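Local coordinates for calcium-regulated actin-bundling protein (Dictyostelium discoideum, PDB 4X3N), which binds and bundles actin filaments under calcium control and may help shape and reorganise the filopodia and pseudopodia of moving cells, at residues 152-155 and 156-160. Numbering follows the deposited sequence.
Sequences SFLE and YLLYQ. With CA (calcium ion), chain D.
F153 and Y156 lie side by side on one flank of the first turns of helix 153-160, their rings meeting rim to rim with planes only 11° apart and F153 CE1 3.5 Å from Y156 CD2. One turn on, L157 sets its CD1 over a face of the F153 ring, 4.1 Å from the centroid, a CH-pi contact. F153 reaches both because its CG stands anti to the backbone N (chi1 -162°); I64 and I72 of helix 61-79 touch the same side chain. With an alanine in place of F153, Y156 and L157 would probably lose their shared neighbour and a gap would open toward those isoleucines. On another flank L154 CG rests 3.7 Å from L158 CD2, and F34 of helix 28-38 touches both leucines.

Backbone bonds from Y156, L157, L158 and Y159 to the carbonyls four residues earlier build the helix. Its start is fixed by a capping box: S152 OG accepts from E155 N at 3.0 Å, while E155 OE1 takes both S152 N and S152 OG (2.7 Å to the hydroxyl) on its anti side, both about 20° out of the carboxylate plane. The carboxylate so steadied grips calcium through both oxygens, OE1 at 2.7 Å and OE2 at 2.5 Å. D144, N146, D148, the carbonyl of R150 and a water complete the site, the arrangement of an EF-hand loop whose last ligand, a bidentate glutamate, sits in the exiting helix.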
ATOM      1  N   SER A 152       4.339  -5.131 -13.439  1.00 20.15           N
ATOM      2  CA  SER A 152       3.877  -4.305 -14.503  1.00 18.73           C
ATOM      3  C   SER A 152       3.484  -5.207 -15.671  1.00 19.76           C
ATOM      4  O   SER A 152       3.875  -6.364 -15.712  1.00 19.20           O
ATOM      5  CB  SER A 152       4.970  -3.360 -14.918  1.00 19.18           C
ATOM      6  OG  SER A 152       6.135  -4.094 -15.301  1.00 18.99           O
ATOM      7  N   PHE A 153       2.736  -4.669 -16.617  1.00 19.30           N
ATOM      8  CA  PHE A 153       2.448  -5.380 -17.866  1.00 18.49           C
ATOM      9  C   PHE A 153       3.705  -5.616 -18.627  1.00 18.26           C
ATOM     10  O   PHE A 153       3.895  -6.690 -19.177  1.00 18.13           O
ATOM     11  CB  PHE A 153       1.438  -4.623 -18.688  1.00 19.45           C
ATOM     12  CG  PHE A 153       0.760  -5.426 -19.768  1.00 18.02           C
ATOM     13  CD1 PHE A 153       0.314  -6.703 -19.534  1.00 20.58           C
ATOM     14  CD2 PHE A 153       0.462  -4.829 -21.011  1.00 21.66           C
ATOM     15  CE1 PHE A 153      -0.316  -7.442 -20.563  1.00 21.20           C
ATOM     16  CE2 PHE A 153      -0.220  -5.560 -22.033  1.00 22.00           C
ATOM     17  CZ  PHE A 153      -0.558  -6.856 -21.810  1.00 21.69           C
ATOM     18  N   LEU A 154       4.621  -4.648 -18.590  1.00 18.26           N
ATOM     19  CA  LEU A 154       5.946  -4.803 -19.184  1.00 18.41           C
ATOM     20  C   LEU A 154       6.662  -6.035 -18.636  1.00 17.97           C
ATOM     21  O   LEU A 154       7.221  -6.787 -19.393  1.00 18.64           O
ATOM     22  CB  LEU A 154       6.872  -3.621 -18.982  1.00 20.94           C
ATOM     23  CG  LEU A 154       8.277  -3.682 -19.617  1.00 23.41           C
ATOM     24  CD1 LEU A 154       8.270  -3.689 -21.151  1.00 25.62           C
ATOM     25  CD2 LEU A 154       9.090  -2.502 -19.148  1.00 24.87           C
ATOM     26  N   GLU A 155       6.673  -6.179 -17.335  1.00 16.47           N
ATOM     27  CA  GLU A 155       7.391  -7.288 -16.695  1.00 20.39           C
ATOM     28  C   GLU A 155       6.737  -8.625 -17.043  1.00 19.46           C
ATOM     29  O   GLU A 155       7.431  -9.570 -17.355  1.00 21.09           O
ATOM     30  CB  GLU A 155       7.483  -7.044 -15.187  1.00 20.65           C
ATOM     31  CG  GLU A 155       8.521  -6.004 -14.845  1.00 20.08           C
ATOM     32  CD  GLU A 155       8.410  -5.563 -13.417  1.00 21.29           C
ATOM     33  OE1 GLU A 155       7.347  -5.046 -13.064  1.00 22.27           O
ATOM     34  OE2 GLU A 155       9.382  -5.758 -12.662  1.00 21.14           O
ATOM     35  N   TYR A 156       5.410  -8.675 -17.018  1.00 19.55           N
ATOM     36  CA  TYR A 156       4.684  -9.859 -17.503  1.00 21.38           C
ATOM     37  C   TYR A 156       5.082 -10.212 -18.948  1.00 19.81           C
ATOM     38  O   TYR A 156       5.345 -11.382 -19.283  1.00 21.09           O
ATOM     39  CB  TYR A 156       3.153  -9.670 -17.394  1.00 20.96           C
ATOM     40  CG  TYR A 156       2.395 -10.508 -18.400  1.00 21.11           C
ATOM     41  CD1 TYR A 156       2.181 -11.869 -18.176  1.00 21.98           C
ATOM     42  CD2 TYR A 156       1.840  -9.943 -19.541  1.00 20.20           C
ATOM     43  CE1 TYR A 156       1.458 -12.649 -19.101  1.00 22.91           C
ATOM     44  CE2 TYR A 156       1.164 -10.696 -20.476  1.00 21.56           C
ATOM     45  CZ  TYR A 156       0.985 -12.073 -20.268  1.00 23.94           C
ATOM     46  OH  TYR A 156       0.277 -12.852 -21.200  1.00 22.94           O
ATOM     47  N   LEU A 157       5.129  -9.210 -19.812  1.00 17.98           N
ATOM     48  CA  LEU A 157       5.481  -9.435 -21.208  1.00 17.78           C
ATOM     49  C   LEU A 157       6.860  -9.961 -21.464  1.00 19.21           C
ATOM     50  O   LEU A 157       7.053 -10.902 -22.234  1.00 20.36           O
ATOM     51  CB  LEU A 157       5.285  -8.183 -22.028  1.00 18.32           C
ATOM     52  CG  LEU A 157       3.812  -7.819 -22.145  1.00 17.59           C
ATOM     53  CD1 LEU A 157       3.654  -6.406 -22.727  1.00 18.62           C
ATOM     54  CD2 LEU A 157       3.015  -8.758 -23.081  1.00 18.00           C
ATOM     55  N   LEU A 158       7.833  -9.390 -20.784  1.00 19.77           N
ATOM     56  CA  LEU A 158       9.185  -9.794 -20.956  1.00 20.99           C
ATOM     57  C   LEU A 158       9.416 -11.232 -20.541  1.00 22.79           C
ATOM     58  O   LEU A 158      10.217 -11.952 -21.183  1.00 22.20           O
ATOM     59  CB  LEU A 158      10.069  -8.906 -20.121  1.00 22.34           C
ATOM     60  CG  LEU A 158      10.757  -7.675 -20.743  1.00 22.93           C
ATOM     61  CD1 LEU A 158      10.591  -7.375 -22.195  1.00 22.81           C
ATOM     62  CD2 LEU A 158      10.652  -6.487 -19.851  1.00 23.86           C
ATOM     63  N   TYR A 159       8.767 -11.631 -19.450  1.00 22.69           N
ATOM     64  CA  TYR A 159       8.920 -12.972 -18.946  1.00 24.68           C
ATOM     65  C   TYR A 159       8.109 -13.948 -19.797  1.00 24.60           C
ATOM     66  O   TYR A 159       8.608 -15.002 -20.122  1.00 23.67           O
ATOM     67  CB  TYR A 159       8.612 -13.101 -17.451  1.00 25.76           C
ATOM     68  CG  TYR A 159       8.991 -14.479 -16.916  1.00 28.11           C
ATOM     69  CD1 TYR A 159      10.333 -14.852 -16.796  1.00 27.70           C
ATOM     70  CD2 TYR A 159       8.013 -15.415 -16.599  1.00 28.63           C
ATOM     71  CE1 TYR A 159      10.681 -16.115 -16.355  1.00 29.02           C
ATOM     72  CE2 TYR A 159       8.346 -16.679 -16.184  1.00 28.97           C
ATOM     73  CZ  TYR A 159       9.672 -17.014 -16.063  1.00 31.37           C
ATOM     74  OH  TYR A 159       9.985 -18.251 -15.612  1.00 39.84           O
ATOM     75  N   GLN A 160       6.921 -13.563 -20.241  1.00 23.77           N
ATOM     76  CA  GLN A 160       6.141 -14.444 -21.126  1.00 23.13           C
ATOM     77  C   GLN A 160       6.905 -14.771 -22.416  1.00 23.28           C
ATOM     78  O   GLN A 160       6.931 -15.910 -22.858  1.00 21.67           O
ATOM     79  CB  GLN A 160       4.801 -13.827 -21.422  1.00 23.25           C
ATOM     80  CG  GLN A 160       3.923 -14.599 -22.366  1.00 24.49           C
ATOM     81  CD  GLN A 160       3.438 -15.924 -21.796  1.00 25.28           C
ATOM     82  OE1 GLN A 160       2.823 -15.952 -20.765  1.00 27.86           O
ATOM     83  NE2 GLN A 160       3.717 -17.018 -22.486  1.00 26.56           N
TER
HETATM   84 CA    CA D 301       8.350  -4.669 -10.635  1.00 25.66          CA
HETATM   85  O   HOH W   1       7.584  -2.548 -11.416  1.00 19.76           O